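Local atomic coordinates of arabinan-endo 1,5-alpha-l-arabinase (Bacillus subtilis, PDB entry 1UV4), a protein that hydrolyses internal alpha-1,5 linkages between L-arabinofuranosyl units of arabinan, acting as a calcium-binding family 43 glycoside hydrolase in plant cell-wall breakdown. Residues 88-93 and 132-137; 126-131 and 151-156; 173-178 and 198-203. One frame throughout, in Å; residues are numbered along the deposited sequence.

Contact 1: 88-93 and 132-137; sequences YYSVSS and IDPELT. With CA (calcium ion), chain D.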
ATOM      1  N   TYR A  88      -8.792  -1.832  -3.682  1.00 13.14           N
ATOM      2  CA  TYR A  88      -7.954  -1.416  -4.803  1.00 12.76           C
ATOM      3  C   TYR A  88      -6.807  -2.442  -4.884  1.00 13.15           C
ATOM      4  O   TYR A  88      -6.331  -2.951  -3.859  1.00 13.80           O
ATOM      5  CB  TYR A  88      -7.410  -0.005  -4.619  1.00 13.25           C
ATOM      6  CG  TYR A  88      -8.484   1.064  -4.701  1.00 12.44           C
ATOM      7  CD1 TYR A  88      -9.231   1.423  -3.595  1.00 12.43           C
ATOM      8  CD2 TYR A  88      -8.759   1.715  -5.880  1.00 12.14           C
ATOM      9  CE1 TYR A  88     -10.220   2.382  -3.665  1.00 11.64           C
ATOM     10  CE2 TYR A  88      -9.732   2.699  -5.940  1.00 12.01           C
ATOM     11  CZ  TYR A  88     -10.489   3.002  -4.853  1.00 11.46           C
ATOM     12  OH  TYR A  88     -11.438   3.954  -4.936  1.00 12.65           O
ATOM     13  N   TYR A  89      -6.305  -2.732  -6.071  1.00 13.40           N
ATOM     14  CA  TYR A  89      -5.244  -3.734  -6.219  1.00 13.30           C
ATOM     15  C   TYR A  89      -4.480  -3.428  -7.514  1.00 12.73           C
ATOM     16  O   TYR A  89      -4.963  -2.678  -8.359  1.00 14.00           O
ATOM     17  CB  TYR A  89      -5.837  -5.155  -6.209  1.00 12.81           C
ATOM     18  CG  TYR A  89      -6.773  -5.346  -7.354  1.00 12.99           C
ATOM     19  CD1 TYR A  89      -8.111  -4.993  -7.255  1.00 13.64           C
ATOM     20  CD2 TYR A  89      -6.317  -5.802  -8.576  1.00 14.77           C
ATOM     21  CE1 TYR A  89      -8.953  -5.100  -8.328  1.00 13.73           C
ATOM     22  CE2 TYR A  89      -7.118  -5.913  -9.628  1.00 13.49           C
ATOM     23  CZ  TYR A  89      -8.461  -5.563  -9.533  1.00 11.62           C
ATOM     24  OH  TYR A  89      -9.304  -5.687 -10.634  1.00 13.59           O
ATOM     25  N   SER A  90      -3.351  -4.109  -7.709  1.00 13.90           N
ATOM     26  CA  SER A  90      -2.451  -3.817  -8.823  1.00 13.93           C
ATOM     27  C   SER A  90      -2.351  -5.019  -9.756  1.00 13.71           C
ATOM     28  O   SER A  90      -2.234  -6.174  -9.307  1.00 14.04           O
ATOM     29  CB  SER A  90      -1.011  -3.500  -8.351  1.00 13.93           C
ATOM     30  OG  SER A  90      -1.005  -2.711  -7.192  1.00 14.25           O
ATOM     31  N   VAL A  91      -2.405  -4.755 -11.068  1.00 13.42           N
ATOM     32  CA  VAL A  91      -2.169  -5.750 -12.091  1.00 12.46           C
ATOM     33  C   VAL A  91      -0.894  -5.323 -12.840  1.00 12.68           C
ATOM     34  O   VAL A  91      -0.858  -4.239 -13.362  1.00 13.26           O
ATOM     35  CB  VAL A  91      -3.354  -5.751 -13.090  1.00 12.76           C
ATOM     36  CG1 VAL A  91      -3.107  -6.735 -14.193  1.00 13.95           C
ATOM     37  CG2 VAL A  91      -4.666  -5.995 -12.369  1.00 14.88           C
ATOM     38  N   SER A  92       0.131  -6.158 -12.871  1.00 12.35           N
ATOM     39  CA  SER A  92       1.392  -5.706 -13.465  1.00 12.13           C
ATOM     40  C   SER A  92       2.258  -6.899 -13.767  1.00 12.57           C
ATOM     41  O   SER A  92       1.825  -8.048 -13.700  1.00 12.24           O
ATOM     42  CB  SER A  92       2.043  -4.757 -12.447  1.00 12.87           C
ATOM     43  OG  SER A  92       3.210  -4.139 -12.953  1.00 13.72           O
ATOM     44  N   SER A  93       3.491  -6.631 -14.218  1.00 12.04           N
ATOM     45  CA  SER A  93       4.533  -7.656 -14.363  1.00 11.95           C
ATOM     46  C   SER A  93       5.837  -7.097 -13.796  1.00 12.03           C
ATOM     47  O   SER A  93       6.064  -5.897 -13.820  1.00 12.01           O
ATOM     48  CB  SER A  93       4.713  -8.091 -15.814  1.00 14.11           C
ATOM     49  OG  SER A  93       5.092  -7.036 -16.636  1.00 18.45           O
ATOM     50  N   ILE A 132       0.771   1.136  -9.686  1.00 12.69           N
ATOM     51  CA  ILE A 132       0.665   0.099  -8.688  1.00 12.39           C
ATOM     52  C   ILE A 132       0.668   0.706  -7.284  1.00 13.15           C
ATOM     53  O   ILE A 132       0.911   1.888  -7.070  1.00 13.42           O
ATOM     54  CB  ILE A 132       1.789  -0.969  -8.840  1.00 12.15           C
ATOM     55  CG1 ILE A 132       3.142  -0.435  -8.406  1.00 12.25           C
ATOM     56  CG2 ILE A 132       1.845  -1.512 -10.254  1.00 12.96           C
ATOM     57  CD1 ILE A 132       4.219  -1.458  -8.311  1.00 13.39           C
ATOM     58  N   ASP A 133       0.409  -0.153  -6.319  1.00 12.62           N
ATOM     59  CA  ASP A 133       0.495   0.176  -4.903  1.00 13.07           C
ATOM     60  C   ASP A 133      -0.531   1.225  -4.449  1.00 13.89           C
ATOM     61  O   ASP A 133      -0.180   2.249  -3.854  1.00 13.74           O
ATOM     62  CB  ASP A 133       1.884   0.608  -4.444  1.00 13.19           C
ATOM     63  CG  ASP A 133       2.926  -0.437  -4.640  1.00 17.16           C
ATOM     64  OD1 ASP A 133       2.661  -1.623  -4.978  1.00 17.30           O
ATOM     65  OD2 ASP A 133       4.132  -0.112  -4.463  1.00 18.42           O
ATOM     66  N   PRO A 134      -1.825   0.974  -4.723  1.00 13.22           N
ATOM     67  CA  PRO A 134      -2.865   1.955  -4.348  1.00 13.68           C
ATOM     68  C   PRO A 134      -3.060   2.147  -2.872  1.00 13.72           C
ATOM     69  O   PRO A 134      -2.877   1.221  -2.093  1.00 13.63           O
ATOM     70  CB  PRO A 134      -4.136   1.342  -4.922  1.00 14.86           C
ATOM     71  CG  PRO A 134      -3.841  -0.158  -5.021  1.00 14.40           C
ATOM     72  CD  PRO A 134      -2.405  -0.238  -5.340  1.00 12.45           C
ATOM     73  N   GLU A 135      -3.510   3.338  -2.512  1.00 13.27           N
ATOM     74  CA  GLU A 135      -3.864   3.688  -1.159  1.00 14.18           C
ATOM     75  C   GLU A 135      -5.076   4.608  -1.199  1.00 14.49           C
ATOM     76  O   GLU A 135      -4.993   5.715  -1.697  1.00 14.71           O
ATOM     77  CB  GLU A 135      -2.674   4.416  -0.512  1.00 14.50           C
ATOM     78  CG  GLU A 135      -2.965   5.276   0.692  1.00 16.52           C
ATOM     79  CD  GLU A 135      -3.326   4.514   1.943  1.00 16.58           C
ATOM     80  OE1 GLU A 135      -3.675   3.306   1.856  1.00 16.77           O
ATOM     81  OE2 GLU A 135      -3.270   5.103   3.069  1.00 16.93           O
ATOM     82  N   LEU A 136      -6.169   4.173  -0.606  1.00 12.68           N
ATOM     83  CA  LEU A 136      -7.367   4.996  -0.435  1.00 13.82           C
ATOM     84  C   LEU A 136      -7.190   5.780   0.860  1.00 12.80           C
ATOM     85  O   LEU A 136      -6.859   5.236   1.930  1.00 13.88           O
ATOM     86  CB  LEU A 136      -8.613   4.097  -0.360  1.00 12.58           C
ATOM     87  CG  LEU A 136      -9.925   4.836  -0.118  1.00 12.82           C
ATOM     88  CD1 LEU A 136     -10.292   5.819  -1.230  1.00 13.23           C
ATOM     89  CD2 LEU A 136     -11.066   3.811   0.022  1.00 13.65           C
ATOM     90  N   THR A 137      -7.417   7.085   0.766  1.00 13.39           N
ATOM     91  CA  THR A 137      -7.385   7.917   1.942  1.00 12.89           C
ATOM     92  C   THR A 137      -8.554   8.902   1.894  1.00 13.06           C
ATOM     93  O   THR A 137      -9.278   8.980   0.915  1.00 13.87           O
ATOM     94  CB  THR A 137      -6.015   8.603   2.054  1.00 14.67           C
ATOM     95  OG1 THR A 137      -5.912   9.304   3.300  1.00 14.51           O
ATOM     96  CG2 THR A 137      -5.809   9.642   0.998  1.00 16.87           C
TER
HETATM   97 CA    CA D1294      -4.525   1.648   3.408  1.00 13.77          CA
HETATM   98  O   HOH W   1      -4.378   3.475   4.870  1.00 12.88           O
HETATM   99  O   HOH W   2      -6.595   2.671   2.607  1.00 14.60           O
HETATM  100  O   HOH W   3      -5.740   1.370   5.843  0.50 13.49           O
HETATM  101  O   HOH W   4      -6.086   0.083   4.123  0.50 15.01           O

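Contact 2: 126-131 and 151-156; sequences SNNYNA and FWSGIK. With EDO (1,2-ethanediol), chain F.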
ATOM      1  N   SER A 126       5.038   4.930 -21.734  1.00 12.52           N
ATOM      2  CA  SER A 126       5.031   6.362 -22.039  1.00 13.00           C
ATOM      3  C   SER A 126       4.818   7.271 -20.835  1.00 12.16           C
ATOM      4  O   SER A 126       5.062   8.487 -20.943  1.00 14.08           O
ATOM      5  CB  SER A 126       3.969   6.644 -23.076  1.00 13.52           C
ATOM      6  OG  SER A 126       4.391   5.991 -24.285  1.00 14.70           O
ATOM      7  N   ASN A 127       4.427   6.695 -19.705  1.00 12.51           N
ATOM      8  CA  ASN A 127       4.261   7.466 -18.475  1.00 12.94           C
ATOM      9  C   ASN A 127       5.542   7.467 -17.664  1.00 13.85           C
ATOM     10  O   ASN A 127       6.359   6.543 -17.742  1.00 14.53           O
ATOM     11  CB  ASN A 127       3.136   6.906 -17.624  1.00 12.57           C
ATOM     12  CG  ASN A 127       1.783   7.009 -18.308  1.00 11.56           C
ATOM     13  OD1 ASN A 127       1.185   5.983 -18.685  1.00 14.11           O
ATOM     14  ND2 ASN A 127       1.311   8.218 -18.537  1.00 13.12           N
ATOM     15  N   ASN A 128       5.730   8.542 -16.911  1.00 13.75           N
ATOM     16  CA  ASN A 128       6.828   8.678 -15.956  1.00 14.40           C
ATOM     17  C   ASN A 128       6.456   8.177 -14.527  1.00 13.71           C
ATOM     18  O   ASN A 128       6.950   8.679 -13.527  1.00 14.61           O
ATOM     19  CB  ASN A 128       7.323  10.168 -15.917  1.00 14.03           C
ATOM     20  CG  ASN A 128       6.297  11.161 -15.208  1.00 18.73           C
ATOM     21  OD1 ASN A 128       5.123  10.829 -14.941  1.00 23.76           O
ATOM     22  ND2 ASN A 128       6.776  12.377 -14.892  1.00 25.51           N
ATOM     23  N   TYR A 129       5.536   7.215 -14.448  1.00 12.79           N
ATOM     24  CA  TYR A 129       5.090   6.627 -13.161  1.00 13.51           C
ATOM     25  C   TYR A 129       4.563   5.221 -13.421  1.00 14.37           C
ATOM     26  O   TYR A 129       4.395   4.811 -14.559  1.00 13.14           O
ATOM     27  CB  TYR A 129       3.994   7.470 -12.499  1.00 14.44           C
ATOM     28  CG  TYR A 129       2.767   7.734 -13.340  1.00 14.73           C
ATOM     29  CD1 TYR A 129       1.731   6.807 -13.476  1.00 17.23           C
ATOM     30  CD2 TYR A 129       2.651   8.947 -14.002  1.00 17.64           C
ATOM     31  CE1 TYR A 129       0.585   7.120 -14.250  1.00 16.89           C
ATOM     32  CE2 TYR A 129       1.589   9.252 -14.753  1.00 18.03           C
ATOM     33  CZ  TYR A 129       0.560   8.347 -14.901  1.00 18.08           C
ATOM     34  OH  TYR A 129      -0.546   8.739 -15.645  1.00 19.51           O
ATOM     35  N   ASN A 130       4.323   4.513 -12.339  1.00 14.24           N
ATOM     36  CA  ASN A 130       3.849   3.125 -12.378  1.00 13.21           C
ATOM     37  C   ASN A 130       2.571   3.032 -11.559  1.00 13.24           C
ATOM     38  O   ASN A 130       2.550   3.338 -10.367  1.00 12.87           O
ATOM     39  CB  ASN A 130       4.910   2.188 -11.811  1.00 13.15           C
ATOM     40  CG  ASN A 130       4.585   0.730 -12.023  1.00 12.73           C
ATOM     41  OD1 ASN A 130       3.701   0.374 -12.799  1.00 13.27           O
ATOM     42  ND2 ASN A 130       5.404  -0.159 -11.412  1.00 12.24           N
ATOM     43  N   ALA A 131       1.499   2.596 -12.214  1.00 12.96           N
ATOM     44  CA  ALA A 131       0.188   2.472 -11.569  1.00 12.72           C
ATOM     45  C   ALA A 131       0.046   1.163 -10.798  1.00 13.03           C
ATOM     46  O   ALA A 131      -0.678   0.247 -11.192  1.00 12.98           O
ATOM     47  CB  ALA A 131      -0.956   2.572 -12.602  1.00 14.18           C
ATOM     48  N   PHE A 151       8.679   3.640  -8.165  1.00 12.61           N
ATOM     49  CA  PHE A 151       9.794   3.932  -9.082  1.00 12.94           C
ATOM     50  C   PHE A 151       9.409   4.997 -10.103  1.00 12.30           C
ATOM     51  O   PHE A 151       8.404   5.700  -9.934  1.00 13.35           O
ATOM     52  CB  PHE A 151      10.392   2.633  -9.682  1.00 11.70           C
ATOM     53  CG  PHE A 151      11.355   1.952  -8.773  1.00 12.57           C
ATOM     54  CD1 PHE A 151      10.918   1.153  -7.736  1.00 14.80           C
ATOM     55  CD2 PHE A 151      12.718   2.202  -8.883  1.00 12.44           C
ATOM     56  CE1 PHE A 151      11.834   0.533  -6.899  1.00 14.87           C
ATOM     57  CE2 PHE A 151      13.646   1.572  -8.037  1.00 14.56           C
ATOM     58  CZ  PHE A 151      13.192   0.750  -7.044  1.00 15.19           C
ATOM     59  N   TRP A 152      10.266   5.211 -11.085  1.00 12.65           N
ATOM     60  CA  TRP A 152      10.107   6.329 -12.019  1.00 12.17           C
ATOM     61  C   TRP A 152       9.988   7.636 -11.225  1.00 12.20           C
ATOM     62  O   TRP A 152      10.832   7.813 -10.343  1.00 12.21           O
ATOM     63  CB  TRP A 152       9.027   6.061 -13.037  1.00 13.99           C
ATOM     64  CG  TRP A 152       9.379   4.940 -14.000  1.00 12.62           C
ATOM     65  CD1 TRP A 152      10.019   5.057 -15.208  1.00 14.26           C
ATOM     66  CD2 TRP A 152       9.172   3.531 -13.804  1.00 12.55           C
ATOM     67  NE1 TRP A 152      10.201   3.809 -15.781  1.00 11.77           N
ATOM     68  CE2 TRP A 152       9.650   2.872 -14.946  1.00 12.51           C
ATOM     69  CE3 TRP A 152       8.573   2.757 -12.794  1.00 11.43           C
ATOM     70  CZ2 TRP A 152       9.598   1.478 -15.102  1.00 11.32           C
ATOM     71  CZ3 TRP A 152       8.545   1.385 -12.944  1.00 14.13           C
ATOM     72  CH2 TRP A 152       9.033   0.757 -14.079  1.00 12.77           C
ATOM     73  N   SER A 153       9.021   8.513 -11.512  1.00 12.42           N
ATOM     74  CA  SER A 153       8.976   9.827 -10.835  1.00 12.40           C
ATOM     75  C   SER A 153       8.232   9.730  -9.491  1.00 13.08           C
ATOM     76  O   SER A 153       8.027  10.776  -8.850  1.00 12.95           O
ATOM     77  CB  SER A 153       8.360  10.909 -11.737  1.00 11.97           C
ATOM     78  OG  SER A 153       6.976  10.760 -11.910  1.00 12.71           O
ATOM     79  N   GLY A 154       7.869   8.505  -9.046  1.00 13.25           N
ATOM     80  CA  GLY A 154       7.426   8.305  -7.672  1.00 14.11           C
ATOM     81  C   GLY A 154       5.940   8.241  -7.404  1.00 13.47           C
ATOM     82  O   GLY A 154       5.160   7.714  -8.155  1.00 13.27           O
ATOM     83  N   ILE A 155       5.557   8.858  -6.291  1.00 13.44           N
ATOM     84  CA  ILE A 155       4.215   8.788  -5.734  1.00 13.33           C
ATOM     85  C   ILE A 155       3.308   9.894  -6.230  1.00 12.78           C
ATOM     86  O   ILE A 155       3.664  11.073  -6.235  1.00 13.96           O
ATOM     87  CB  ILE A 155       4.302   8.839  -4.216  1.00 12.80           C
ATOM     88  CG1 ILE A 155       5.334   7.793  -3.732  1.00 14.40           C
ATOM     89  CG2 ILE A 155       2.932   8.592  -3.560  1.00 15.01           C
ATOM     90  CD1 ILE A 155       5.111   6.400  -4.101  1.00 16.30           C
ATOM     91  N   LYS A 156       2.138   9.431  -6.711  1.00 12.57           N
ATOM     92  CA  LYS A 156       1.116  10.291  -7.292  1.00 12.48           C
ATOM     93  C   LYS A 156      -0.138  10.255  -6.427  1.00 13.27           C
ATOM     94  O   LYS A 156      -0.329   9.340  -5.648  1.00 13.43           O
ATOM     95  CB  LYS A 156       0.784   9.838  -8.687  1.00 14.52           C
ATOM     96  CG  LYS A 156       1.988   9.693  -9.644  1.00 14.22           C
ATOM     97  CD  LYS A 156       2.814  10.955  -9.776  1.00 14.00           C
ATOM     98  CE  LYS A 156       4.051  10.740 -10.578  1.00 12.35           C
ATOM     99  NZ  LYS A 156       4.805  12.016 -10.735  1.00 14.36           N
TER
HETATM  100  C1  EDO F1296       1.660  15.294 -12.210  1.00 34.14           C
HETATM  101  O1  EDO F1296       2.168  16.007 -11.099  1.00 31.82           O
HETATM  102  C2  EDO F1296       1.812  13.815 -11.967  1.00 36.61           C
HETATM  103  O2  EDO F1296       2.888  13.331 -12.732  1.00 32.44           O
HETATM  104  O   HOH W   5       5.552   5.627  -9.936  1.00 16.65           O

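Contact 3: 173-178 and 198-203; sequences SIAARP and LMVSFD. With EDO (1,2-ethanediol), chain F.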
ATOM      1  N   SER A 173       1.813  15.114  -7.837  1.00 13.66           N
ATOM      2  CA  SER A 173       3.051  14.460  -7.401  1.00 13.45           C
ATOM      3  C   SER A 173       3.332  14.798  -5.958  1.00 13.08           C
ATOM      4  O   SER A 173       3.356  15.949  -5.587  1.00 13.55           O
ATOM      5  CB  SER A 173       4.215  14.920  -8.265  1.00 12.22           C
ATOM      6  OG  SER A 173       3.980  14.568  -9.607  1.00 14.03           O
ATOM      7  N   ILE A 174       3.535  13.768  -5.124  1.00 12.02           N
ATOM      8  CA  ILE A 174       3.721  14.008  -3.680  1.00 11.89           C
ATOM      9  C   ILE A 174       4.980  13.427  -3.038  1.00 11.94           C
ATOM     10  O   ILE A 174       5.351  13.857  -1.940  1.00 12.18           O
ATOM     11  CB  ILE A 174       2.461  13.596  -2.862  1.00 13.34           C
ATOM     12  CG1 ILE A 174       2.115  12.134  -3.018  1.00 12.74           C
ATOM     13  CG2 ILE A 174       1.281  14.512  -3.206  1.00 13.72           C
ATOM     14  CD1 ILE A 174       0.998  11.673  -2.073  1.00 13.68           C
ATOM     15  N   ALA A 175       5.680  12.500  -3.712  1.00 12.44           N
ATOM     16  CA  ALA A 175       6.992  12.055  -3.228  1.00 12.16           C
ATOM     17  C   ALA A 175       7.787  11.497  -4.367  1.00 12.70           C
ATOM     18  O   ALA A 175       7.237  10.890  -5.273  1.00 13.08           O
ATOM     19  CB  ALA A 175       6.909  11.008  -2.063  1.00 12.45           C
ATOM     20  N   ALA A 176       9.090  11.763  -4.340  1.00 12.25           N
ATOM     21  CA  ALA A 176       9.997  11.285  -5.400  1.00 12.32           C
ATOM     22  C   ALA A 176      11.394  11.107  -4.814  1.00 11.76           C
ATOM     23  O   ALA A 176      11.750  11.716  -3.810  1.00 12.26           O
ATOM     24  CB  ALA A 176      10.022  12.314  -6.522  1.00 12.08           C
ATOM     25  N   ARG A 177      12.235  10.313  -5.484  1.00 11.56           N
ATOM     26  CA  ARG A 177      13.646  10.226  -5.151  1.00 12.20           C
ATOM     27  C   ARG A 177      14.478  10.426  -6.410  1.00 13.29           C
ATOM     28  O   ARG A 177      15.087   9.497  -6.909  1.00 12.88           O
ATOM     29  CB  ARG A 177      14.013   8.920  -4.486  1.00 12.03           C
ATOM     30  CG  ARG A 177      13.259   8.654  -3.176  1.00 13.16           C
ATOM     31  CD  ARG A 177      13.733   7.393  -2.535  1.00 14.53           C
ATOM     32  NE  ARG A 177      14.997   7.542  -1.857  1.00 14.72           N
ATOM     33  CZ  ARG A 177      15.769   6.534  -1.490  1.00 14.49           C
ATOM     34  NH1 ARG A 177      15.427   5.280  -1.784  1.00 14.50           N
ATOM     35  NH2 ARG A 177      16.902   6.774  -0.844  1.00 17.44           N
ATOM     36  N   PRO A 178      14.526  11.674  -6.883  1.00 14.89           N
ATOM     37  CA  PRO A 178      15.156  11.988  -8.186  1.00 14.93           C
ATOM     38  C   PRO A 178      16.624  11.614  -8.251  1.00 15.70           C
ATOM     39  O   PRO A 178      17.102  11.311  -9.376  1.00 15.98           O
ATOM     40  CB  PRO A 178      14.958  13.500  -8.313  1.00 16.16           C
ATOM     41  CG  PRO A 178      14.633  13.981  -6.945  1.00 16.87           C
ATOM     42  CD  PRO A 178      13.967  12.880  -6.246  1.00 15.75           C
ATOM     43  N   LEU A 198       2.219  11.385   5.055  1.00 12.58           N
ATOM     44  CA  LEU A 198       2.555  10.422   4.005  1.00 12.60           C
ATOM     45  C   LEU A 198       3.711   9.546   4.490  1.00 13.04           C
ATOM     46  O   LEU A 198       4.744  10.058   4.900  1.00 13.65           O
ATOM     47  CB  LEU A 198       2.973  11.124   2.751  1.00 12.98           C
ATOM     48  CG  LEU A 198       3.437  10.224   1.608  1.00 14.15           C
ATOM     49  CD1 LEU A 198       2.332   9.328   1.069  1.00 14.15           C
ATOM     50  CD2 LEU A 198       3.982  11.098   0.476  1.00 13.66           C
ATOM     51  N   MET A 199       3.532   8.239   4.493  1.00 13.09           N
ATOM     52  CA  MET A 199       4.620   7.300   4.644  1.00 13.00           C
ATOM     53  C   MET A 199       4.851   6.589   3.315  1.00 12.84           C
ATOM     54  O   MET A 199       3.908   6.301   2.594  1.00 13.81           O
ATOM     55  CB  MET A 199       4.312   6.242   5.684  1.00 14.57           C
ATOM     56  CG  MET A 199       3.995   6.751   7.005  1.00 15.29           C
ATOM     57  SD  MET A 199       3.834   5.350   8.191  1.00 21.77           S
ATOM     58  CE  MET A 199       3.541   6.203   9.699  1.00 18.50           C
ATOM     59  N   VAL A 200       6.116   6.352   2.980  1.00 12.65           N
ATOM     60  CA  VAL A 200       6.476   5.589   1.801  1.00 13.57           C
ATOM     61  C   VAL A 200       7.524   4.546   2.207  1.00 12.50           C
ATOM     62  O   VAL A 200       8.149   4.643   3.257  1.00 13.45           O
ATOM     63  CB  VAL A 200       7.027   6.478   0.663  1.00 13.05           C
ATOM     64  CG1 VAL A 200       6.037   7.509   0.283  1.00 14.10           C
ATOM     65  CG2 VAL A 200       8.334   7.135   1.063  1.00 14.92           C
ATOM     66  N   SER A 201       7.640   3.488   1.414  1.00 12.32           N
ATOM     67  CA  SER A 201       8.777   2.589   1.501  1.00 12.16           C
ATOM     68  C   SER A 201       9.897   3.103   0.594  1.00 12.63           C
ATOM     69  O   SER A 201       9.655   3.346  -0.578  1.00 12.69           O
ATOM     70  CB  SER A 201       8.343   1.191   1.074  1.00 12.49           C
ATOM     71  OG  SER A 201       7.360   0.687   1.952  1.00 14.03           O
ATOM     72  N   PHE A 202      11.086   3.320   1.138  1.00 12.81           N
ATOM     73  CA  PHE A 202      12.288   3.531   0.343  1.00 12.84           C
ATOM     74  C   PHE A 202      12.797   2.127   0.015  1.00 13.81           C
ATOM     75  O   PHE A 202      12.859   1.277   0.906  1.00 15.57           O
ATOM     76  CB  PHE A 202      13.371   4.285   1.144  1.00 12.58           C
ATOM     77  CG  PHE A 202      13.203   5.781   1.217  1.00 13.30           C
ATOM     78  CD1 PHE A 202      12.129   6.439   0.633  1.00 12.29           C
ATOM     79  CD2 PHE A 202      14.137   6.519   1.917  1.00 15.06           C
ATOM     80  CE1 PHE A 202      11.968   7.816   0.752  1.00 14.52           C
ATOM     81  CE2 PHE A 202      14.024   7.899   1.997  1.00 15.65           C
ATOM     82  CZ  PHE A 202      12.940   8.550   1.400  1.00 14.33           C
ATOM     83  N   ASP A 203      13.167   1.888  -1.225  1.00 13.80           N
ATOM     84  CA  ASP A 203      13.617   0.574  -1.691  1.00 13.65           C
ATOM     85  C   ASP A 203      15.095   0.661  -1.994  1.00 13.69           C
ATOM     86  O   ASP A 203      15.654   1.728  -2.094  1.00 14.49           O
ATOM     87  CB  ASP A 203      12.922   0.202  -3.016  1.00 13.62           C
ATOM     88  CG  ASP A 203      11.437  -0.118  -2.871  1.00 16.18           C
ATOM     89  OD1 ASP A 203      10.927  -0.245  -1.738  1.00 15.36           O
ATOM     90  OD2 ASP A 203      10.699  -0.239  -3.889  1.00 17.76           O
TER
HETATM   91  C1  EDO F1296       1.660  15.294 -12.210  1.00 34.14           C
HETATM   92  O1  EDO F1296       2.168  16.007 -11.099  1.00 31.82           O
HETATM   93  C2  EDO F1296       1.812  13.815 -11.967  1.00 36.61           C
HETATM   94  O2  EDO F1296       2.888  13.331 -12.732  1.00 32.44           O

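Contact 1: 88-93 and 132-137
P134 presses its ring against the start of 88-93, and the contact is densest here. CB of P134 lies 3.6 Å from CB of Y88, CG comes within 3.7 Å of the backbone N of Y89, and CD rests 3.4 Å from OG of S90. Beside the proline, the backbone N of D133 donates to OG of S90 over 3.1 Å, a fairly straight bond with 162° at the hydrogen. That hydroxyl also bonds the carbonyl O of W74, and accepting from one neighbour while donating to another fixes its rotation. It thereby grips the backbone of D133, the residue inferred to tune the acidity of the proton donor E185 and to orient both donor and substrate. Packing is less close at the two ends. CD2 of L136 approaches the edge of the Y88 ring, 4.0 Å from CE1, while CG2 of I132 lies 3.9 Å from CB of S92. The looser side, at E135, faces ordered water at the metal rather than open solvent. Its OE1 binds the calcium ion at 2.4 Å; D77 and D257 bind the same ion, and four ordered waters are among its other ligands. One donates to OE2 of E135 over 2.7 Å, which T188 and L189 also bond, another to the carbonyl O of L136. Strand 84-91 runs between strands 74-81 and 99-106 of one propeller blade, and 135-138 is the first, edge strand of the next. Y88 and P134 both touch I101 of the first blade and L146 of the second, sealing the seam between them.

Contact 2: 126-131 and 151-156
W152, N128 and Y129 bury the most surface where the two loops meet, and the carbonyl O of N128 is the polar centre of the contact. This oxygen takes two bonds from S153, one from its backbone N at 2.9 Å and one from its OG at 2.6 Å. The two donors come from opposite faces of the carbonyl plane, each tilted 33° from it. OG of S153 in turn accepts from NZ of K156 at 2.8 Å, which orients the hydroxyl toward N128; NZ is shared with S173 and a bound 1,2-ethanediol. The N128 amide lies alongside the same hydroxyl, with CG 3.4 Å from OG. W152 lays its CB against the N128 carbonyl, 3.4 Å from O, and with CG beside its own backbone N (chi1 -67°) its six-membered ring reaches N130, where CZ3 is 3.8 Å from ND2; amide and indole planes are 78° apart, and OD1 of N130 is engaged by S99. Y129 takes part through CB, which meets CE of K156 at 3.8 Å with the two side chains crossing at about a right angle. CB of N127 covers one face of the Y129 ring. An ordered water joins the backbones, accepting from N of N130 and donating to the carbonyl oxygens of F151 and G154. Residues 151-154 form a type II' beta turn, closed by N of G154 on the O of F151. By similarity, N130, A131, F151 and W152 belong to the substrate-binding site, consistent with two loops that together line the sugar-binding face of a family 43 propeller.

Contact 3: 173-178 and 198-203
R177 lays its guanidinium flat on one face of the F202 ring, centres 4.0 Å apart and planes only 3° from parallel, a cation-pi stack. The chain arrives across the same face. CD of R177 makes a CH-pi contact, 3.7 Å from CD1 of F202, and a bend there (chi3 77°) carries NE over the middle of the ring. Beyond the stack NH1 extends past the aromatic edge, close to CB of F202; the carbonyl O of D203 lies in the guanidinium plane, 3.6 Å from NH1. The bond that holds NH1 goes to the carbonyl O of A183, which steadies the flat group over the ring. At the other end of the contact the fit is one of knob and hollow. The branch of L198 is the bump, and its CD2 enters a shallow notch formed by CB of A175, at 3.9 Å, and CD1 of I174, at 4.0 Å. The carbonyl O of I174 forms another wall of that notch. In L198, CG anti to the backbone N (chi1 176°) places the branch point, and the second torsion sets the methyls against strand 173-175. The small CB of A175 also meets CG1 of V200, more loosely, at 4.3 Å. I174 and A175 both present their side chains to 198-203 because they form a classic beta bulge opposite I155. Strand 173-175 belongs to one propeller blade, where 170-175 pairs with 155-160; 195-203 lies in the next, between 184-192 and 212-220. I155, the strand neighbour of I174 and A175, reaches across the seam to V200, while L184 and L189 of strand 184-192 back the arginine, the alanine and the isoleucine.

Overall arrangement
Along the chain, contacts 1 and 2 interlock, their segments alternating, and contact 3 follows. All three involve the sheet holding strands 135-138, 144-148, 155-160 and 170-175. Contact 1 joins its first strand to the preceding blade, contact 3 joins its last strand to the following one, and contact 2 folds its 151-154 turn onto the loop leading in. Contacts 2 and 3 are closest, with centres about 11 Å apart, and touch directly through I155 with A175 and K156 with S173; contact 1 lies about 13 Å from contact 2 and 15 Å from contact 3, centre to centre. The blade thus carries a calcium ligand, the inferred modulating residue D133 and loops that probably bind substrate.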